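Side-chain contacts in acinetobacter secreted protease CpaA (Acinetobacter nosocomialis M2, PDB 6O38), which is a zinc metalloprotease, a type II secretion substrate that forms a complex with its chaperone CpaB: residues 246-251 / 257-262; 272-277 / 546-551; 426-431 / 458-463; 163-166 / 172-175. All coordinates share one frame; numbering follows the deposited sequence.

Contact 1. Residues 246-251 / 257-262; sequences AKINNT and ATLTLK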
# COMPACT_ATOMS: atom_id res chain seq x y z
N ALA A 246 15.32 12.19 20.38
CA ALA A 246 16.13 11.11 20.91
C ALA A 246 16.69 10.33 19.73
O ALA A 246 16.21 10.43 18.60
CB ALA A 246 15.32 10.19 21.84
N LYS A 247 17.72 9.53 20.00
CA LYS A 247 18.43 8.80 18.96
C LYS A 247 18.21 7.31 19.14
O LYS A 247 18.40 6.77 20.23
CB LYS A 247 19.93 9.13 19.00
CG LYS A 247 20.78 8.32 18.03
CD LYS A 247 22.25 8.68 18.18
CE LYS A 247 23.09 8.00 17.11
NZ LYS A 247 24.47 8.54 17.05
N ILE A 248 17.80 6.64 18.06
CA ILE A 248 17.76 5.18 18.03
C ILE A 248 19.12 4.70 17.53
O ILE A 248 19.52 4.99 16.40
CB ILE A 248 16.63 4.67 17.13
CG1 ILE A 248 15.27 5.16 17.65
CG2 ILE A 248 16.65 3.15 17.06
CD1 ILE A 248 14.14 4.97 16.67
N ASN A 249 19.83 3.96 18.38
CA ASN A 249 21.17 3.50 18.03
C ASN A 249 21.11 2.51 16.87
O ASN A 249 20.17 1.72 16.75
CB ASN A 249 21.83 2.85 19.25
CG ASN A 249 22.02 3.82 20.39
OD1 ASN A 249 22.32 5.00 20.18
ND2 ASN A 249 21.85 3.34 21.62
N ASN A 250 22.12 2.58 16.01
CA ASN A 250 22.16 1.75 14.81
C ASN A 250 22.62 0.32 15.08
O ASN A 250 22.52 -0.52 14.18
CB ASN A 250 23.08 2.38 13.76
CG ASN A 250 22.49 3.65 13.16
OD1 ASN A 250 22.71 4.74 13.68
ND2 ASN A 250 21.74 3.50 12.08
N THR A 251 23.12 0.02 16.28
CA THR A 251 23.57 -1.33 16.58
C THR A 251 22.41 -2.31 16.50
O THR A 251 21.28 -2.00 16.89
CB THR A 251 24.22 -1.38 17.96
OG1 THR A 251 23.35 -0.79 18.93
CG2 THR A 251 25.55 -0.64 17.96
N ALA A 257 21.71 4.62 8.69
CA ALA A 257 21.07 5.91 8.47
C ALA A 257 20.78 6.61 9.80
O ALA A 257 20.90 6.03 10.89
CB ALA A 257 19.77 5.73 7.68
N THR A 258 20.40 7.88 9.70
CA THR A 258 20.13 8.71 10.87
C THR A 258 18.77 8.34 11.45
O THR A 258 17.73 8.70 10.89
CB THR A 258 20.19 10.19 10.49
OG1 THR A 258 21.47 10.49 9.92
CG2 THR A 258 19.97 11.06 11.72
N LEU A 259 18.78 7.62 12.56
CA LEU A 259 17.55 7.20 13.23
C LEU A 259 17.23 8.13 14.40
O LEU A 259 17.22 7.73 15.57
CB LEU A 259 17.66 5.75 13.69
CG LEU A 259 18.17 4.75 12.66
CD1 LEU A 259 18.28 3.36 13.27
CD2 LEU A 259 17.27 4.73 11.43
N THR A 260 16.97 9.40 14.08
CA THR A 260 16.62 10.39 15.09
C THR A 260 15.11 10.37 15.32
O THR A 260 14.33 10.38 14.36
CB THR A 260 17.08 11.78 14.67
OG1 THR A 260 18.51 11.80 14.55
CG2 THR A 260 16.65 12.82 15.69
N LEU A 261 14.72 10.34 16.59
CA LEU A 261 13.32 10.22 16.98
C LEU A 261 12.83 11.59 17.44
O LEU A 261 13.09 12.01 18.57
CB LEU A 261 13.17 9.18 18.08
CG LEU A 261 11.75 8.83 18.54
CD1 LEU A 261 11.00 8.07 17.47
CD2 LEU A 261 11.80 8.05 19.84
N LYS A 262 12.11 12.29 16.57
CA LYS A 262 11.59 13.62 16.86
C LYS A 262 10.13 13.53 17.28
O LYS A 262 9.52 12.46 17.33
CB LYS A 262 11.76 14.53 15.65
CG LYS A 262 13.19 14.70 15.18
CD LYS A 262 13.27 15.62 13.97
CE LYS A 262 12.47 15.08 12.80
NZ LYS A 262 12.84 13.68 12.47

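Contact 2. Residues 272-277 / 546-551; sequences VSDKGY and GVRLGE. With SO4 (sulfate ion), chain P.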
# COMPACT_ATOMS: atom_id res chain seq x y z
N VAL A 272 15.02 -10.43 11.43
CA VAL A 272 15.18 -11.40 10.35
C VAL A 272 16.17 -12.44 10.85
O VAL A 272 17.37 -12.15 10.98
CB VAL A 272 15.67 -10.74 9.05
CG1 VAL A 272 15.69 -11.75 7.93
CG2 VAL A 272 14.78 -9.56 8.68
N SER A 273 15.68 -13.65 11.11
CA SER A 273 16.50 -14.66 11.79
C SER A 273 17.69 -15.09 10.93
O SER A 273 18.83 -15.13 11.41
CB SER A 273 15.64 -15.87 12.15
OG SER A 273 14.80 -15.58 13.25
N ASP A 274 17.44 -15.43 9.66
CA ASP A 274 18.52 -15.92 8.80
C ASP A 274 19.62 -14.88 8.60
O ASP A 274 20.75 -15.25 8.29
CB ASP A 274 17.96 -16.39 7.46
CG ASP A 274 17.17 -15.32 6.72
OD1 ASP A 274 17.42 -14.12 6.95
OD2 ASP A 274 16.30 -15.69 5.91
N LYS A 275 19.30 -13.60 8.77
CA LYS A 275 20.30 -12.54 8.67
C LYS A 275 20.82 -12.08 10.02
O LYS A 275 21.95 -11.58 10.10
CB LYS A 275 19.71 -11.33 7.93
CG LYS A 275 19.36 -11.59 6.48
CD LYS A 275 20.58 -11.96 5.66
CE LYS A 275 20.20 -12.18 4.20
NZ LYS A 275 21.38 -12.04 3.29
N GLY A 276 20.03 -12.24 11.08
CA GLY A 276 20.48 -11.90 12.42
C GLY A 276 20.51 -10.43 12.75
O GLY A 276 21.37 -10.00 13.53
N TYR A 277 19.60 -9.63 12.19
CA TYR A 277 19.53 -8.22 12.53
C TYR A 277 18.09 -7.74 12.42
O TYR A 277 17.21 -8.44 11.92
CB TYR A 277 20.47 -7.37 11.66
CG TYR A 277 20.37 -7.61 10.16
CD1 TYR A 277 19.14 -7.57 9.50
CD2 TYR A 277 21.51 -7.83 9.40
CE1 TYR A 277 19.06 -7.77 8.13
CE2 TYR A 277 21.43 -8.03 8.03
CZ TYR A 277 20.21 -8.00 7.40
OH TYR A 277 20.13 -8.20 6.05
N GLY A 546 5.74 -9.35 6.14
CA GLY A 546 7.15 -9.59 6.33
C GLY A 546 7.77 -10.59 5.38
O GLY A 546 8.95 -10.92 5.55
N VAL A 547 7.03 -11.08 4.39
CA VAL A 547 7.58 -12.01 3.42
C VAL A 547 8.65 -11.32 2.59
O VAL A 547 8.43 -10.22 2.06
CB VAL A 547 6.47 -12.59 2.53
CG1 VAL A 547 7.05 -13.50 1.46
CG2 VAL A 547 5.44 -13.33 3.37
N ARG A 548 9.82 -11.95 2.49
CA ARG A 548 10.89 -11.42 1.66
C ARG A 548 10.49 -11.49 0.19
O ARG A 548 10.08 -12.54 -0.31
CB ARG A 548 12.18 -12.18 1.91
CG ARG A 548 13.28 -11.90 0.91
CD ARG A 548 14.65 -12.07 1.54
NE ARG A 548 14.78 -13.31 2.29
CZ ARG A 548 15.54 -13.45 3.36
NH1 ARG A 548 16.25 -12.42 3.82
NH2 ARG A 548 15.61 -14.62 3.99
N LEU A 549 10.62 -10.36 -0.51
CA LEU A 549 10.14 -10.22 -1.88
C LEU A 549 11.22 -10.60 -2.90
O LEU A 549 11.53 -9.83 -3.81
CB LEU A 549 9.65 -8.80 -2.11
CG LEU A 549 8.49 -8.34 -1.22
CD1 LEU A 549 8.10 -6.91 -1.56
CD2 LEU A 549 7.30 -9.27 -1.36
N GLY A 550 11.79 -11.78 -2.76
CA GLY A 550 12.83 -12.22 -3.67
C GLY A 550 13.70 -13.27 -3.02
O GLY A 550 13.40 -13.80 -1.94
N GLU A 551 14.81 -13.57 -3.70
CA GLU A 551 15.74 -14.60 -3.26
C GLU A 551 17.10 -14.32 -3.87
O GLU A 551 17.20 -14.05 -5.07
CB GLU A 551 15.23 -15.99 -3.67
CG GLU A 551 16.07 -17.15 -3.16
CD GLU A 551 15.38 -18.49 -3.33
OE1 GLU A 551 14.30 -18.52 -3.95
OE2 GLU A 551 15.93 -19.50 -2.85
S SO4 P . 21.98 -8.75 3.53
O1 SO4 P . 22.71 -9.76 2.77
O2 SO4 P . 22.62 -7.45 3.36
O3 SO4 P . 20.60 -8.68 3.06
O4 SO4 P . 22.00 -9.11 4.95

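Contact 3. Residues 426-431 / 458-463; sequences YKIPAA and VYYQGN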
# COMPACT_ATOMS: atom_id res chain seq x y z
N TYR A 426 -1.54 10.59 -31.67
CA TYR A 426 -1.21 9.95 -32.93
C TYR A 426 -1.65 8.49 -32.89
O TYR A 426 -1.57 7.84 -31.85
CB TYR A 426 0.30 10.03 -33.21
CG TYR A 426 0.71 9.35 -34.49
CD1 TYR A 426 0.48 9.95 -35.72
CD2 TYR A 426 1.33 8.10 -34.47
CE1 TYR A 426 0.86 9.32 -36.90
CE2 TYR A 426 1.70 7.48 -35.63
CZ TYR A 426 1.47 8.09 -36.85
OH TYR A 426 1.85 7.46 -38.01
N LYS A 427 -2.12 8.00 -34.03
CA LYS A 427 -2.53 6.61 -34.19
C LYS A 427 -1.44 5.85 -34.95
O LYS A 427 -1.17 6.15 -36.12
CB LYS A 427 -3.86 6.51 -34.94
CG LYS A 427 -4.17 5.14 -35.52
CD LYS A 427 -4.90 4.26 -34.52
CE LYS A 427 -5.32 2.94 -35.16
NZ LYS A 427 -4.21 1.96 -35.21
N ILE A 428 -0.82 4.89 -34.28
CA ILE A 428 0.17 4.04 -34.96
C ILE A 428 -0.55 3.12 -35.93
O ILE A 428 -1.52 2.45 -35.54
CB ILE A 428 0.97 3.24 -33.93
CG1 ILE A 428 1.67 4.17 -32.94
CG2 ILE A 428 1.99 2.34 -34.63
CD1 ILE A 428 2.57 3.46 -31.96
N PRO A 429 -0.14 3.06 -37.20
CA PRO A 429 -0.86 2.21 -38.16
C PRO A 429 -0.68 0.73 -37.86
O PRO A 429 0.38 0.16 -38.13
CB PRO A 429 -0.23 2.59 -39.51
CG PRO A 429 0.46 3.90 -39.28
CD PRO A 429 0.90 3.87 -37.85
N ALA A 430 -1.73 0.11 -37.32
CA ALA A 430 -1.69 -1.29 -36.92
C ALA A 430 -3.10 -1.73 -36.57
O ALA A 430 -3.85 -0.99 -35.93
CB ALA A 430 -0.76 -1.50 -35.72
N ALA A 431 -3.45 -2.95 -36.99
CA ALA A 431 -4.74 -3.52 -36.63
C ALA A 431 -4.79 -4.02 -35.19
O ALA A 431 -5.88 -4.14 -34.62
CB ALA A 431 -5.10 -4.66 -37.58
N VAL A 458 9.72 5.45 -25.63
CA VAL A 458 8.39 5.82 -26.11
C VAL A 458 7.38 4.85 -25.52
O VAL A 458 7.65 3.65 -25.39
CB VAL A 458 8.33 5.83 -27.65
CG1 VAL A 458 8.96 4.58 -28.23
CG2 VAL A 458 6.90 5.99 -28.15
N TYR A 459 6.21 5.37 -25.14
CA TYR A 459 5.12 4.56 -24.63
C TYR A 459 3.83 4.96 -25.32
O TYR A 459 3.57 6.15 -25.52
CB TYR A 459 4.99 4.70 -23.11
CG TYR A 459 4.19 3.59 -22.47
CD1 TYR A 459 2.81 3.69 -22.34
CD2 TYR A 459 4.81 2.45 -21.99
CE1 TYR A 459 2.08 2.68 -21.76
CE2 TYR A 459 4.09 1.43 -21.41
CZ TYR A 459 2.72 1.55 -21.30
OH TYR A 459 1.99 0.53 -20.72
N TYR A 460 3.02 3.97 -25.68
CA TYR A 460 1.85 4.16 -26.52
C TYR A 460 0.60 3.70 -25.80
O TYR A 460 0.56 2.60 -25.23
CB TYR A 460 2.01 3.40 -27.84
CG TYR A 460 0.81 3.49 -28.76
CD1 TYR A 460 0.45 4.69 -29.35
CD2 TYR A 460 0.04 2.37 -29.04
CE1 TYR A 460 -0.65 4.78 -30.19
CE2 TYR A 460 -1.06 2.44 -29.88
CZ TYR A 460 -1.39 3.65 -30.45
OH TYR A 460 -2.48 3.73 -31.29
N GLN A 461 -0.43 4.55 -25.81
CA GLN A 461 -1.74 4.24 -25.23
C GLN A 461 -2.76 4.22 -26.36
O GLN A 461 -3.10 5.27 -26.91
CB GLN A 461 -2.11 5.26 -24.16
CG GLN A 461 -3.54 5.17 -23.66
CD GLN A 461 -3.82 6.11 -22.51
OE1 GLN A 461 -3.70 5.73 -21.34
NE2 GLN A 461 -4.18 7.35 -22.82
N GLY A 462 -3.23 3.03 -26.72
CA GLY A 462 -4.10 2.85 -27.87
C GLY A 462 -5.39 2.14 -27.51
O GLY A 462 -5.61 1.76 -26.36
N ASN A 463 -6.23 1.97 -28.53
CA ASN A 463 -7.51 1.29 -28.38
C ASN A 463 -7.62 0.07 -29.29
O ASN A 463 -8.70 -0.52 -29.40
CB ASN A 463 -8.66 2.27 -28.66
CG ASN A 463 -10.00 1.75 -28.16
OD1 ASN A 463 -10.09 1.17 -27.08
ND2 ASN A 463 -11.05 1.97 -28.95

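Contact 4. Residues 163-166 / 172-175; sequences SSFT and EYWF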
# COMPACT_ATOMS: atom_id res chain seq x y z
N SER A 163 7.37 -16.46 15.19
CA SER A 163 7.51 -15.29 16.04
C SER A 163 7.26 -15.65 17.50
O SER A 163 6.95 -16.80 17.85
CB SER A 163 6.57 -14.18 15.58
OG SER A 163 6.81 -13.83 14.22
N SER A 164 7.39 -14.66 18.38
CA SER A 164 7.27 -14.86 19.83
C SER A 164 5.80 -14.83 20.24
O SER A 164 5.33 -13.97 20.98
CB SER A 164 8.08 -13.81 20.58
OG SER A 164 9.43 -13.80 20.15
N PHE A 165 5.05 -15.83 19.75
CA PHE A 165 3.62 -15.93 20.02
C PHE A 165 3.39 -16.52 21.42
O PHE A 165 2.89 -17.63 21.59
CB PHE A 165 2.92 -16.75 18.95
CG PHE A 165 2.84 -16.07 17.62
CD1 PHE A 165 1.98 -15.00 17.42
CD2 PHE A 165 3.61 -16.51 16.55
CE1 PHE A 165 1.91 -14.37 16.20
CE2 PHE A 165 3.53 -15.89 15.32
CZ PHE A 165 2.68 -14.81 15.14
N THR A 166 3.78 -15.74 22.42
CA THR A 166 3.51 -16.11 23.81
C THR A 166 2.22 -15.46 24.28
O THR A 166 1.86 -14.36 23.85
CB THR A 166 4.67 -15.69 24.71
OG1 THR A 166 5.02 -14.32 24.46
CG2 THR A 166 5.89 -16.57 24.46
N GLU A 172 -3.60 -11.01 22.73
CA GLU A 172 -4.66 -11.20 21.74
C GLU A 172 -4.02 -11.28 20.36
O GLU A 172 -3.42 -10.31 19.89
CB GLU A 172 -5.68 -10.06 21.80
CG GLU A 172 -6.79 -10.16 20.78
CD GLU A 172 -7.92 -9.18 21.05
OE1 GLU A 172 -7.87 -8.49 22.10
OE2 GLU A 172 -8.86 -9.11 20.23
N TYR A 173 -4.16 -12.44 19.71
CA TYR A 173 -3.63 -12.67 18.37
C TYR A 173 -4.75 -13.16 17.47
O TYR A 173 -5.52 -14.05 17.85
CB TYR A 173 -2.49 -13.69 18.38
CG TYR A 173 -1.37 -13.36 19.34
CD1 TYR A 173 -0.83 -12.08 19.41
CD2 TYR A 173 -0.84 -14.34 20.17
CE1 TYR A 173 0.20 -11.79 20.28
CE2 TYR A 173 0.19 -14.05 21.05
CZ TYR A 173 0.70 -12.78 21.10
OH TYR A 173 1.73 -12.49 21.98
N TRP A 174 -4.85 -12.58 16.28
CA TRP A 174 -5.81 -13.00 15.26
C TRP A 174 -5.05 -13.63 14.10
O TRP A 174 -4.13 -13.03 13.55
CB TRP A 174 -6.65 -11.83 14.77
CG TRP A 174 -7.62 -11.30 15.79
CD1 TRP A 174 -7.32 -10.59 16.92
CD2 TRP A 174 -9.05 -11.42 15.76
NE1 TRP A 174 -8.48 -10.27 17.59
CE2 TRP A 174 -9.55 -10.77 16.90
CE3 TRP A 174 -9.96 -12.01 14.87
CZ2 TRP A 174 -10.91 -10.69 17.19
CZ3 TRP A 174 -11.31 -11.94 15.16
CH2 TRP A 174 -11.77 -11.29 16.30
N PHE A 175 -5.46 -14.84 13.72
CA PHE A 175 -4.85 -15.57 12.62
C PHE A 175 -5.90 -15.92 11.57
O PHE A 175 -7.06 -16.17 11.90
CB PHE A 175 -4.17 -16.87 13.09
CG PHE A 175 -3.01 -16.65 14.02
CD1 PHE A 175 -1.74 -16.43 13.51
CD2 PHE A 175 -3.18 -16.67 15.39
CE1 PHE A 175 -0.66 -16.24 14.35
CE2 PHE A 175 -2.11 -16.48 16.24
CZ PHE A 175 -0.85 -16.26 15.72

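Contact 1. Residues 246-251 / 257-262
Three backbone hydrogen bonds tie Ala-246 and Ile-248 to Leu-261 and Leu-259. Ala-246 and Leu-261 form an antiparallel hydrogen-bonded pair. The N of Ala-246 gives to Leu-261 O at 2.9 Å, and Leu-261 N gives back to Ala-246 O. Lys-247 and Thr-260 follow as a non-hydrogen-bonded pair, their CA atoms 4.6 Å apart. Ile-248 N then reaches Leu-259 O at 2.8 Å.

One side-chain hydrogen bond continues the pairing beyond the strands. Asn-250 ND2 gives to Ala-257 O at 2.9 Å. The bond is straight, 167° at the hydrogen, and meets a lone pair in the carbonyl plane. The acceptor also lies almost in the plane of the Asn-250 amide. The same nitrogen gives to Ser-255 O, so two carbonyls set the rotation of this amide.

The apolar contact sits beside these bonds. Ile-248 and Leu-259 cross at about a right angle and meet near their roots, CB to CB at 3.7 Å. With CG anti to its carbonyl carbon (chi1 -48°), Leu-259 carries CD1 to within 3.7 Å of Asn-250 ND2. Ala-246 and Leu-261 share one face of the sheet, with CB atoms 4.4 Å apart. Tyr-267 of strand 266-272 packs against Ile-248, Leu-259 and Leu-261, and Phe-215 covers Ala-246. Lys-247 and Thr-260 lie on the other face.

The arrangement is a short antiparallel beta hairpin. With strand 223-224, parallel to 246-248, it makes a small three-stranded sheet in which 260-261 is an outer strand, packed on a second sheet as in the StcE-type beta-sandwich domain.

Contact 2. Residues 272-277 / 546-551
The turn that carries Asp-274 and the loop that carries Arg-548 stay well apart in backbone. Their nearest CA atoms, those of Val-272 and Gly-546, are 9.2 Å from each other. Residues 273-275 have helical backbone angles, and Gly-276 N bonds to Val-272 O at 2.7 Å. In the other segment Leu-549 is the centre of an inverse gamma turn. Side chains alone bridge the two.

Asp-274 and Arg-548 reach toward each other and form a salt bridge. OD2 of Asp-274 takes the bond from Arg-548 NH2, at the edge of the guanidinium. The modelled length is very short and is doubtful at this resolution. The carboxylate and guanidinium planes are only 18° apart. Asp-274 CG sits between its backbone N and carbonyl carbon (chi1 57°), which turns the carboxylate toward the arginine.

Val-272 is paired with two residues, Gly-276 and Tyr-277, which makes a G1 beta bulge at the end of the hairpin turn between strands 266-272 and 277-288. Gly-276 has the positive phi, 76°, that this bulge calls for. Arg-548 thus meets the tip of a beta-sandwich hairpin.

Lys-275 crosses the arginine at about a right angle, its CE 4.0 Å from Arg-548 NH1. The CG1 of Val-272 lies 4.2 Å from that same NH1. A sulfate ion, probably from the crystallisation liquor, receives Lys-275 NZ on O1 at 2.7 Å. Its O4 lies at the edge of the Tyr-277 ring, modelled doubtfully close to OH. CB of Lys-275 lies over one face of that ring, near its rim.

Contact 3. Residues 426-431 / 458-463
Ile-428 packs its CD1 methyl on one face of the Tyr-460 ring. This is a CH-pi contact, with CD1 3.7 Å from the ring centroid and 17° off the normal. CG1 of Ile-428 follows it over the ring, 3.6 Å from Tyr-460 CE1. The two side chains run past each other in opposite directions. CG1 is placed there by chi1 of -58°, anti to the carbonyl carbon of Ile-428. The backbone N of Gly-462 lies over the opposite face of the ring, toward its rim.

One polar atom meets the ring at its edge: Tyr-426 O lies near the ring plane, 3.6 Å from Tyr-460 CE1.

Lys-427 folds back on its own loop, with bends at chi2 and chi4. Its NZ gives to Ile-428 O at 2.8 Å and to Ala-430 O at 3.1 Å. The latter bond meets a lone pair in the carbonyl plane. Lys-427 NZ also makes a salt bridge to Glu-464, which is hydrogen-bonded to the hydroxyl of Tyr-460 as well.

No hydrogen bond joins the two segments directly. Within this reprolysin-like metallopeptidase region, the Glu-464 carboxylate probably offsets the lysine charge. The tyrosine ring is held by apolar packing on its face and by its hydroxyl bond.

Contact 4. Residues 163-166 / 172-175
The loop 163-166, with inverse gamma turns centred on Ser-164 and Phe-165, runs beside strand 172-175 without strand pairing, the CA atoms of Phe-165 and Tyr-173 lying 8.1 Å apart.

Phe-165 meets two aromatic rings of the strand, one with its edge and one with a face. It turns its edge to the face of Tyr-173 in a T-shaped pair. The centroids are 5.5 Å apart and the planes stand at 82°. CD1 of Phe-165 does the touching, 4.0 Å from Tyr-173 CD2 and toward the rim of that ring. Phe-165 in turn offers a face to Phe-175, whose edge points at it. Here the centroids are 5.0 Å apart and the planes are inclined at 61°. The CZ of Phe-175 lies 3.4 Å from Phe-165 CE1. The two phenylalanines reach toward each other from the loop and the strand. CG of Phe-165 is anti to its carbonyl carbon (chi1 -71°), and this swings the ring toward the strand.

The three rings form an aromatic cluster in the interior of a StcE-type beta-sandwich domain. Tyr-173 and Phe-175 lie on the same face of strand 172-178, and Ile-154 of strand 152-154 packs on both. Ile-189 and Pro-186 of strand 183-195 touch Phe-165.

The hydroxyl of the buried Tyr-173 bonds to backbone: OH gives to Thr-166 O at 2.6 Å. The donor lies in the carbonyl plane, and the acceptor sits at the edge of the Tyr-173 ring. Ser-164 turns away from the strand, and its OG is hydrogen-bonded to Asn-231 and Asp-234.

Contacts 1 and 4 belong to two different beta-sandwich ranges, with centres 28 Å apart. Contact 4 is the most buried and is aromatic, with one hydroxyl bond. Contact 1 is partly buried and rests mainly on strand pairing. Contact 2 is the polar one and lies nearer the surface, two of its four touching residues being exposed. Its salt bridge joins distant parts of the chain. Strand 266-272 relates it to contact 1: its Tyr-267 packs under the hairpin, and its end enters the turn of contact 2. Contact 3 lies in the metallopeptidase region, 51 Å from contact 1 between centres and across the chain's centre. Like contact 4 it uses a ring face, but against an aliphatic partner.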